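Local coordinates for MPN domain-containing protein (Archaeoglobus fulgidus, PDB 1OI0) that belongs to the JAB1/MPN (JAMM) family, binds a zinc ion, and probably acts as a zinc-dependent peptidase, at residues 66-71 and 84-89; 23-28 and 70-75. All coordinates share one frame; numbering follows the deposited sequence.

After helix 8-21 the chain enters 23-28, the lead-in to strand 27-32. It runs through strand 36-42 and the unmodelled residues 48-60 before strand 64-72 returns, so contact 2 closes a long loop of 41 residues between its segments. Contact 1 starts on that same strand at 66-71 and closes a short loop of 12 residues onto helix 81-89. The two loops overlap, because H70 and S71 belong to both contacts. Contact 2 ties the end of strand 64-72 to its antiparallel neighbour within the sheet, and contact 1 lays the helix over the sheet. Both meet at the zinc ion, to which H70 is bound.

Contact 1 of 2, residues 66-71 and 84-89; sequences FGTVHS and LSLFTR. With ZN (zinc ion), chain E.
L86 and F87 of helix 81-89 reach down to T68 and H70 of strand 64-72, alternate residues whose side chains leave the strand toward the helix, while V69 between them points away. Helix and strand run nearly antiparallel: the axes of the two short segments approach to 8.6 Å, at an angle of 153°. In L86, CG is anti to the backbone N (chi1 168°) and so heads toward the strand; chi2 (68°) sets CD1, and CD2 is the methyl that ends up facing T68. This methyl lies 4.0 Å from T68 OG1, where the two side chains cross obliquely, and it also approaches H70 ND1 at 4.4 Å. A single methyl of a branched aliphatic side chain thus meets both strand residues. T68 suits its place because a beta-branched residue is at home in a strand and its short side chain lets the helix pack close.

F87 starts off to one side, but its ring end comes nearer the strand. Its CE1 lies 4.2 Å from H70 CE1, each atom at the edge of the other ring and near its plane, so the two aromatics meet rim to rim without stacking. The F87 ring also stacks with that of H94 of strand 93-98. A long, flat aromatic suits this buried position, since it can span from the helix to both strands. H70 NE2 binds the zinc ion at 2.2 Å. The metal therefore fixes the imidazole through NE2, while L86 lies near ND1 and F87 beside CE1.

The zinc ligand D83 lies one turn before F87 on the same helix. Strand 64-72, helix 81-89 and the parallel strand 93-98 form a beta-alpha-beta unit, which here carries the zinc site of the JAB1/MPN fold.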
ATOM      1  N   PHE A  66       5.259   6.993   4.634  1.00 25.10           N
ATOM      2  CA  PHE A  66       3.905   7.447   4.361  1.00 23.57           C
ATOM      3  C   PHE A  66       2.840   6.532   4.942  1.00 22.91           C
ATOM      4  O   PHE A  66       1.712   6.957   5.184  1.00 22.55           O
ATOM      5  CB  PHE A  66       3.694   7.583   2.852  1.00 24.55           C
ATOM      6  CG  PHE A  66       4.635   8.553   2.196  1.00 22.79           C
ATOM      7  CD1 PHE A  66       4.642   9.894   2.570  1.00 27.66           C
ATOM      8  CD2 PHE A  66       5.518   8.127   1.210  1.00 28.52           C
ATOM      9  CE1 PHE A  66       5.517  10.798   1.968  1.00 28.26           C
ATOM     10  CE2 PHE A  66       6.395   9.021   0.602  1.00 30.42           C
ATOM     11  CZ  PHE A  66       6.395  10.360   0.982  1.00 30.20           C
ATOM     12  N   GLY A  67       3.195   5.273   5.162  1.00 22.80           N
ATOM     13  CA  GLY A  67       2.229   4.346   5.709  1.00 19.80           C
ATOM     14  C   GLY A  67       2.560   2.909   5.373  1.00 16.62           C
ATOM     15  O   GLY A  67       3.729   2.524   5.336  1.00 22.43           O
ATOM     16  N   THR A  68       1.527   2.119   5.113  1.00 19.19           N
ATOM     17  CA  THR A  68       1.728   0.712   4.805  1.00 17.76           C
ATOM     18  C   THR A  68       0.980   0.270   3.565  1.00 15.98           C
ATOM     19  O   THR A  68       0.069   0.941   3.090  1.00 16.92           O
ATOM     20  CB  THR A  68       1.231  -0.196   5.947  1.00 19.61           C
ATOM     21  OG1 THR A  68      -0.200  -0.131   6.013  1.00 19.26           O
ATOM     22  CG2 THR A  68       1.823   0.239   7.278  1.00 22.23           C
ATOM     23  N   VAL A  69       1.391  -0.880   3.049  1.00 15.69           N
ATOM     24  CA  VAL A  69       0.741  -1.483   1.907  1.00 15.81           C
ATOM     25  C   VAL A  69       0.748  -2.980   2.174  1.00 15.21           C
ATOM     26  O   VAL A  69       1.757  -3.529   2.603  1.00 15.14           O
ATOM     27  CB  VAL A  69       1.480  -1.184   0.571  1.00 17.49           C
ATOM     28  CG1 VAL A  69       2.944  -1.563   0.671  1.00 16.68           C
ATOM     29  CG2 VAL A  69       0.809  -1.952  -0.565  1.00 19.34           C
ATOM     30  N   HIS A  70      -0.395  -3.627   1.984  1.00 14.65           N
ATOM     31  CA  HIS A  70      -0.454  -5.070   2.164  1.00 14.05           C
ATOM     32  C   HIS A  70      -1.434  -5.649   1.166  1.00 14.54           C
ATOM     33  O   HIS A  70      -2.279  -4.933   0.623  1.00 15.63           O
ATOM     34  CB  HIS A  70      -0.813  -5.470   3.614  1.00 14.41           C
ATOM     35  CG  HIS A  70      -2.254  -5.294   3.983  1.00 16.66           C
ATOM     36  ND1 HIS A  70      -2.804  -4.074   4.312  1.00 14.88           N
ATOM     37  CD2 HIS A  70      -3.238  -6.208   4.158  1.00 16.75           C
ATOM     38  CE1 HIS A  70      -4.061  -4.244   4.679  1.00 15.10           C
ATOM     39  NE2 HIS A  70      -4.349  -5.530   4.596  1.00 17.64           N
ATOM     40  N   SER A  71      -1.297  -6.941   0.896  1.00 15.38           N
ATOM     41  CA  SER A  71      -2.168  -7.591  -0.071  1.00 14.56           C
ATOM     42  C   SER A  71      -3.181  -8.553   0.541  1.00 14.44           C
ATOM     43  O   SER A  71      -3.000  -9.056   1.652  1.00 15.68           O
ATOM     44  CB  SER A  71      -1.325  -8.344  -1.108  1.00 17.02           C
ATOM     45  OG  SER A  71      -0.630  -9.430  -0.520  1.00 17.21           O
ATOM     46  N   LEU A  84      -8.100  -1.536   9.968  1.00 17.47           N
ATOM     47  CA  LEU A  84      -8.286  -0.212  10.539  1.00 15.98           C
ATOM     48  C   LEU A  84      -7.375  -0.010  11.746  1.00 19.27           C
ATOM     49  O   LEU A  84      -6.829   1.075  11.933  1.00 18.89           O
ATOM     50  CB  LEU A  84      -9.751  -0.001  10.930  1.00 19.61           C
ATOM     51  CG  LEU A  84     -10.598   0.818   9.945  1.00 27.92           C
ATOM     52  CD1 LEU A  84     -10.351   0.374   8.512  1.00 25.65           C
ATOM     53  CD2 LEU A  84     -12.070   0.685  10.315  1.00 29.02           C
ATOM     54  N   SER A  85      -7.195  -1.049  12.556  1.00 16.56           N
ATOM     55  CA  SER A  85      -6.330  -0.932  13.727  1.00 18.96           C
ATOM     56  C   SER A  85      -4.867  -0.789  13.303  1.00 23.21           C
ATOM     57  O   SER A  85      -4.064  -0.183  14.014  1.00 29.61           O
ATOM     58  CB  SER A  85      -6.502  -2.139  14.663  1.00 20.40           C
ATOM     59  OG  SER A  85      -6.008  -3.335  14.087  1.00 24.80           O
ATOM     60  N   LEU A  86      -4.524  -1.354  12.148  1.00 18.97           N
ATOM     61  CA  LEU A  86      -3.167  -1.254  11.623  1.00 20.19           C
ATOM     62  C   LEU A  86      -2.948   0.170  11.103  1.00 20.29           C
ATOM     63  O   LEU A  86      -1.925   0.798  11.379  1.00 23.62           O
ATOM     64  CB  LEU A  86      -2.963  -2.248  10.470  1.00 17.77           C
ATOM     65  CG  LEU A  86      -1.683  -2.035   9.649  1.00 20.55           C
ATOM     66  CD1 LEU A  86      -0.459  -2.356  10.505  1.00 21.46           C
ATOM     67  CD2 LEU A  86      -1.705  -2.916   8.409  1.00 21.77           C
ATOM     68  N   PHE A  87      -3.931   0.675  10.366  1.00 21.09           N
ATOM     69  CA  PHE A  87      -3.856   2.012   9.784  1.00 19.32           C
ATOM     70  C   PHE A  87      -3.655   3.114  10.825  1.00 22.90           C
ATOM     71  O   PHE A  87      -2.929   4.077  10.585  1.00 24.67           O
ATOM     72  CB  PHE A  87      -5.126   2.309   8.982  1.00 21.14           C
ATOM     73  CG  PHE A  87      -5.356   1.378   7.821  1.00 16.86           C
ATOM     74  CD1 PHE A  87      -4.418   0.407   7.482  1.00 20.34           C
ATOM     75  CD2 PHE A  87      -6.511   1.488   7.054  1.00 18.50           C
ATOM     76  CE1 PHE A  87      -4.625  -0.438   6.397  1.00 19.40           C
ATOM     77  CE2 PHE A  87      -6.727   0.645   5.963  1.00 20.45           C
ATOM     78  CZ  PHE A  87      -5.778  -0.321   5.638  1.00 16.22           C
ATOM     79  N   THR A  88      -4.292   2.967  11.981  1.00 22.85           N
ATOM     80  CA  THR A  88      -4.202   3.974  13.038  1.00 23.22           C
ATOM     81  C   THR A  88      -2.891   4.015  13.818  1.00 26.89           C
ATOM     82  O   THR A  88      -2.565   5.034  14.424  1.00 25.13           O
ATOM     83  CB  THR A  88      -5.337   3.798  14.067  1.00 24.91           C
ATOM     84  OG1 THR A  88      -5.174   2.549  14.749  1.00 32.17           O
ATOM     85  CG2 THR A  88      -6.687   3.814  13.381  1.00 27.98           C
ATOM     86  N   ARG A  89      -2.141   2.919  13.809  1.00 24.46           N
ATOM     87  CA  ARG A  89      -0.892   2.856  14.563  1.00 29.65           C
ATOM     88  C   ARG A  89       0.198   3.813  14.097  1.00 29.14           C
ATOM     89  O   ARG A  89       0.929   4.378  14.915  1.00 32.39           O
ATOM     90  CB  ARG A  89      -0.349   1.426  14.568  1.00 29.79           C
ATOM     91  CG  ARG A  89      -1.212   0.442  15.335  1.00 33.12           C
ATOM     92  CD  ARG A  89      -0.520  -0.899  15.423  1.00 30.48           C
ATOM     93  NE  ARG A  89      -1.387  -1.945  15.953  1.00 28.28           N
ATOM     94  CZ  ARG A  89      -1.508  -2.257  17.238  1.00 20.57           C
ATOM     95  NH1 ARG A  89      -0.817  -1.608  18.170  1.00 23.65           N
ATOM     96  NH2 ARG A  89      -2.320  -3.238  17.588  1.00 21.31           N
TER
HETATM   97 ZN    ZN E 201      -6.224  -6.529   5.206  1.00 17.89          ZN

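Contact 2 of 2, residues 23-28 and 70-75; sequences PDEFIA and HSHPSP. With ZN (zinc ion), chain E; 144 (tris-hydroxymethyl-methyl-ammonium), chain F.
In the JAMM zinc site E25, from the loop before strand 27-32, meets H70 and H72 at the end of strand 64-72. E25 has CG anti to its carbonyl carbon (chi1 -69°) and a chain extended beyond CG, which carries the carboxylate out past the S71 carbonyl to the bound tris-hydroxymethyl-methyl-ammonium. On the way CG packs tightly on S71 O, at 3.0 Å, and crosses the P73 ring near CD. At the end of the chain OE2 accepts a hydrogen bond of 2.7 Å from ligand O3. OE1 lies 2.6 Å from ligand O2 and, at the edge of the H70 ring, 3.6 Å from its CD2. Ligand O2 is bound to the zinc ion together with H70 NE2 and H72 NE2; D83 supplies the remaining protein ligand, and S80 OG is hydrogen-bonded to the organic ligand. The other nitrogen of H72, ND1, is hydrogen-bonded to S76 O.

Strand 27-32 begins at I27, which forms an antiparallel non-hydrogen-bonded pair with H70, its CG1 packed against H70 CB on the side that bears the zinc. Residues 23-26 are loop, running alongside the strand end in the opposite direction. S71 grips F26 at both ends: its N donates to F26 O, and its OG accepts from F26 N at 2.9 Å with an N-H...O angle of 149°. The torsion (chi1 66°) turns OG to F26 N, and serine's short hydroxyl side chain can accept there within a buried site while also meeting a water that joins it to D24 O. Farther out, P73 CB touches P23 O at 3.3 Å.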
ATOM      1  N   PRO A  23      -0.401 -17.239  -1.718  1.00 16.92           N
ATOM      2  CA  PRO A  23      -1.575 -16.672  -1.045  1.00 16.32           C
ATOM      3  C   PRO A  23      -1.304 -15.945   0.270  1.00 16.07           C
ATOM      4  O   PRO A  23      -2.243 -15.614   1.001  1.00 17.84           O
ATOM      5  CB  PRO A  23      -2.451 -17.893  -0.835  1.00 18.22           C
ATOM      6  CG  PRO A  23      -1.433 -18.905  -0.414  1.00 15.94           C
ATOM      7  CD  PRO A  23      -0.271 -18.672  -1.386  1.00 15.62           C
ATOM      8  N   ASP A  24      -0.036 -15.729   0.596  1.00 16.27           N
ATOM      9  CA  ASP A  24       0.288 -15.014   1.825  1.00 18.16           C
ATOM     10  C   ASP A  24       0.043 -13.529   1.600  1.00 16.16           C
ATOM     11  O   ASP A  24      -0.094 -13.077   0.461  1.00 16.70           O
ATOM     12  CB  ASP A  24       1.749 -15.224   2.224  1.00 21.32           C
ATOM     13  CG  ASP A  24       2.043 -16.649   2.640  1.00 25.90           C
ATOM     14  OD1 ASP A  24       1.135 -17.305   3.192  1.00 30.71           O
ATOM     15  OD2 ASP A  24       3.187 -17.103   2.432  1.00 33.51           O
ATOM     16  N   GLU A  25      -0.027 -12.776   2.689  1.00 13.73           N
ATOM     17  CA  GLU A  25      -0.234 -11.344   2.589  1.00 14.98           C
ATOM     18  C   GLU A  25       1.082 -10.594   2.627  1.00 14.75           C
ATOM     19  O   GLU A  25       1.774 -10.565   3.646  1.00 18.20           O
ATOM     20  CB  GLU A  25      -1.156 -10.857   3.708  1.00 17.26           C
ATOM     21  CG  GLU A  25      -2.579 -11.350   3.545  1.00 18.49           C
ATOM     22  CD  GLU A  25      -3.544 -10.721   4.525  1.00 23.33           C
ATOM     23  OE1 GLU A  25      -3.201  -9.686   5.136  1.00 21.23           O
ATOM     24  OE2 GLU A  25      -4.658 -11.255   4.673  1.00 26.33           O
ATOM     25  N   PHE A  26       1.439 -10.019   1.487  1.00 15.26           N
ATOM     26  CA  PHE A  26       2.645  -9.222   1.374  1.00 15.47           C
ATOM     27  C   PHE A  26       2.370  -7.963   2.184  1.00 14.94           C
ATOM     28  O   PHE A  26       1.228  -7.506   2.268  1.00 14.77           O
ATOM     29  CB  PHE A  26       2.871  -8.847  -0.097  1.00 17.95           C
ATOM     30  CG  PHE A  26       3.758  -7.645  -0.301  1.00 18.43           C
ATOM     31  CD1 PHE A  26       5.141  -7.758  -0.210  1.00 23.00           C
ATOM     32  CD2 PHE A  26       3.204  -6.400  -0.591  1.00 21.83           C
ATOM     33  CE1 PHE A  26       5.963  -6.649  -0.405  1.00 23.99           C
ATOM     34  CE2 PHE A  26       4.016  -5.282  -0.788  1.00 22.45           C
ATOM     35  CZ  PHE A  26       5.396  -5.407  -0.695  1.00 21.24           C
ATOM     36  N   ILE A  27       3.401  -7.426   2.817  1.00 13.59           N
ATOM     37  CA  ILE A  27       3.237  -6.186   3.557  1.00 14.72           C
ATOM     38  C   ILE A  27       4.567  -5.454   3.564  1.00 14.40           C
ATOM     39  O   ILE A  27       5.632  -6.070   3.607  1.00 15.63           O
ATOM     40  CB  ILE A  27       2.755  -6.424   5.016  1.00 14.34           C
ATOM     41  CG1 ILE A  27       2.417  -5.079   5.678  1.00 16.31           C
ATOM     42  CG2 ILE A  27       3.818  -7.159   5.806  1.00 16.80           C
ATOM     43  CD1 ILE A  27       1.666  -5.202   7.008  1.00 16.13           C
ATOM     44  N   ALA A  28       4.493  -4.131   3.495  1.00 15.85           N
ATOM     45  CA  ALA A  28       5.679  -3.292   3.501  1.00 17.01           C
ATOM     46  C   ALA A  28       5.274  -1.879   3.891  1.00 17.79           C
ATOM     47  O   ALA A  28       4.089  -1.560   3.962  1.00 16.03           O
ATOM     48  CB  ALA A  28       6.324  -3.283   2.122  1.00 16.64           C
ATOM     49  N   HIS A  70      -0.395  -3.627   1.984  1.00 14.65           N
ATOM     50  CA  HIS A  70      -0.454  -5.070   2.164  1.00 14.05           C
ATOM     51  C   HIS A  70      -1.434  -5.649   1.166  1.00 14.54           C
ATOM     52  O   HIS A  70      -2.279  -4.933   0.623  1.00 15.63           O
ATOM     53  CB  HIS A  70      -0.813  -5.470   3.614  1.00 14.41           C
ATOM     54  CG  HIS A  70      -2.254  -5.294   3.983  1.00 16.66           C
ATOM     55  ND1 HIS A  70      -2.804  -4.074   4.312  1.00 14.88           N
ATOM     56  CD2 HIS A  70      -3.238  -6.208   4.158  1.00 16.75           C
ATOM     57  CE1 HIS A  70      -4.061  -4.244   4.679  1.00 15.10           C
ATOM     58  NE2 HIS A  70      -4.349  -5.530   4.596  1.00 17.64           N
ATOM     59  N   SER A  71      -1.297  -6.941   0.896  1.00 15.38           N
ATOM     60  CA  SER A  71      -2.168  -7.591  -0.071  1.00 14.56           C
ATOM     61  C   SER A  71      -3.181  -8.553   0.541  1.00 14.44           C
ATOM     62  O   SER A  71      -3.000  -9.056   1.652  1.00 15.68           O
ATOM     63  CB  SER A  71      -1.325  -8.344  -1.108  1.00 17.02           C
ATOM     64  OG  SER A  71      -0.630  -9.430  -0.520  1.00 17.21           O
ATOM     65  N   HIS A  72      -4.257  -8.781  -0.209  1.00 14.42           N
ATOM     66  CA  HIS A  72      -5.322  -9.700   0.170  1.00 17.12           C
ATOM     67  C   HIS A  72      -5.372 -10.784  -0.899  1.00 18.10           C
ATOM     68  O   HIS A  72      -5.470 -10.485  -2.089  1.00 18.02           O
ATOM     69  CB  HIS A  72      -6.675  -8.988   0.199  1.00 15.34           C
ATOM     70  CG  HIS A  72      -6.880  -8.113   1.393  1.00 14.41           C
ATOM     71  ND1 HIS A  72      -7.990  -7.308   1.535  1.00 16.45           N
ATOM     72  CD2 HIS A  72      -6.136  -7.928   2.509  1.00 15.71           C
ATOM     73  CE1 HIS A  72      -7.920  -6.665   2.685  1.00 17.65           C
ATOM     74  NE2 HIS A  72      -6.806  -7.023   3.294  1.00 18.49           N
ATOM     75  N   PRO A  73      -5.301 -12.058  -0.491  1.00 18.40           N
ATOM     76  CA  PRO A  73      -5.340 -13.176  -1.436  1.00 19.36           C
ATOM     77  C   PRO A  73      -6.742 -13.411  -1.988  1.00 20.03           C
ATOM     78  O   PRO A  73      -6.931 -14.169  -2.940  1.00 19.60           O
ATOM     79  CB  PRO A  73      -4.818 -14.343  -0.607  1.00 17.98           C
ATOM     80  CG  PRO A  73      -5.309 -14.015   0.759  1.00 19.20           C
ATOM     81  CD  PRO A  73      -5.014 -12.536   0.872  1.00 17.46           C
ATOM     82  N   SER A  74      -7.725 -12.763  -1.373  1.00 22.25           N
ATOM     83  CA  SER A  74      -9.101 -12.869  -1.836  1.00 25.56           C
ATOM     84  C   SER A  74      -9.324 -11.656  -2.736  1.00 25.30           C
ATOM     85  O   SER A  74      -8.550 -10.697  -2.703  1.00 26.79           O
ATOM     86  CB  SER A  74     -10.080 -12.847  -0.658  1.00 28.08           C
ATOM     87  OG  SER A  74     -10.140 -11.564  -0.063  1.00 33.30           O
ATOM     88  N   PRO A  75     -10.385 -11.674  -3.551  1.00 26.39           N
ATOM     89  CA  PRO A  75     -10.653 -10.543  -4.444  1.00 26.89           C
ATOM     90  C   PRO A  75     -11.236  -9.274  -3.814  1.00 27.49           C
ATOM     91  O   PRO A  75     -11.930  -8.512  -4.485  1.00 31.30           O
ATOM     92  CB  PRO A  75     -11.584 -11.155  -5.490  1.00 27.84           C
ATOM     93  CG  PRO A  75     -12.351 -12.160  -4.690  1.00 28.49           C
ATOM     94  CD  PRO A  75     -11.274 -12.810  -3.853  1.00 26.67           C
TER
HETATM   95 ZN    ZN E 201      -6.224  -6.529   5.206  1.00 17.89          ZN
HETATM   96  C1  144 F 202      -8.209  -7.958   6.151  1.00 16.54           C
HETATM   97  N   144 F 202      -7.532  -9.188   6.545  1.00 24.61           N
HETATM   98  C2  144 F 202      -6.100  -8.871   6.851  1.00 23.64           C
HETATM   99  O2  144 F 202      -5.105  -8.271   6.161  1.00 19.12           O
HETATM  100  C3  144 F 202      -7.741 -10.160   5.394  1.00 26.10           C
HETATM  101  O3  144 F 202      -7.135 -11.449   5.604  1.00 27.90           O
HETATM  102  C4  144 F 202      -8.197  -9.608   7.800  1.00 25.40           C
HETATM  103  O4  144 F 202      -8.484  -8.732   9.102  1.00 25.13           O
HETATM  104  O   HOH W   1      -2.113 -11.676  -0.921  1.00 14.81           O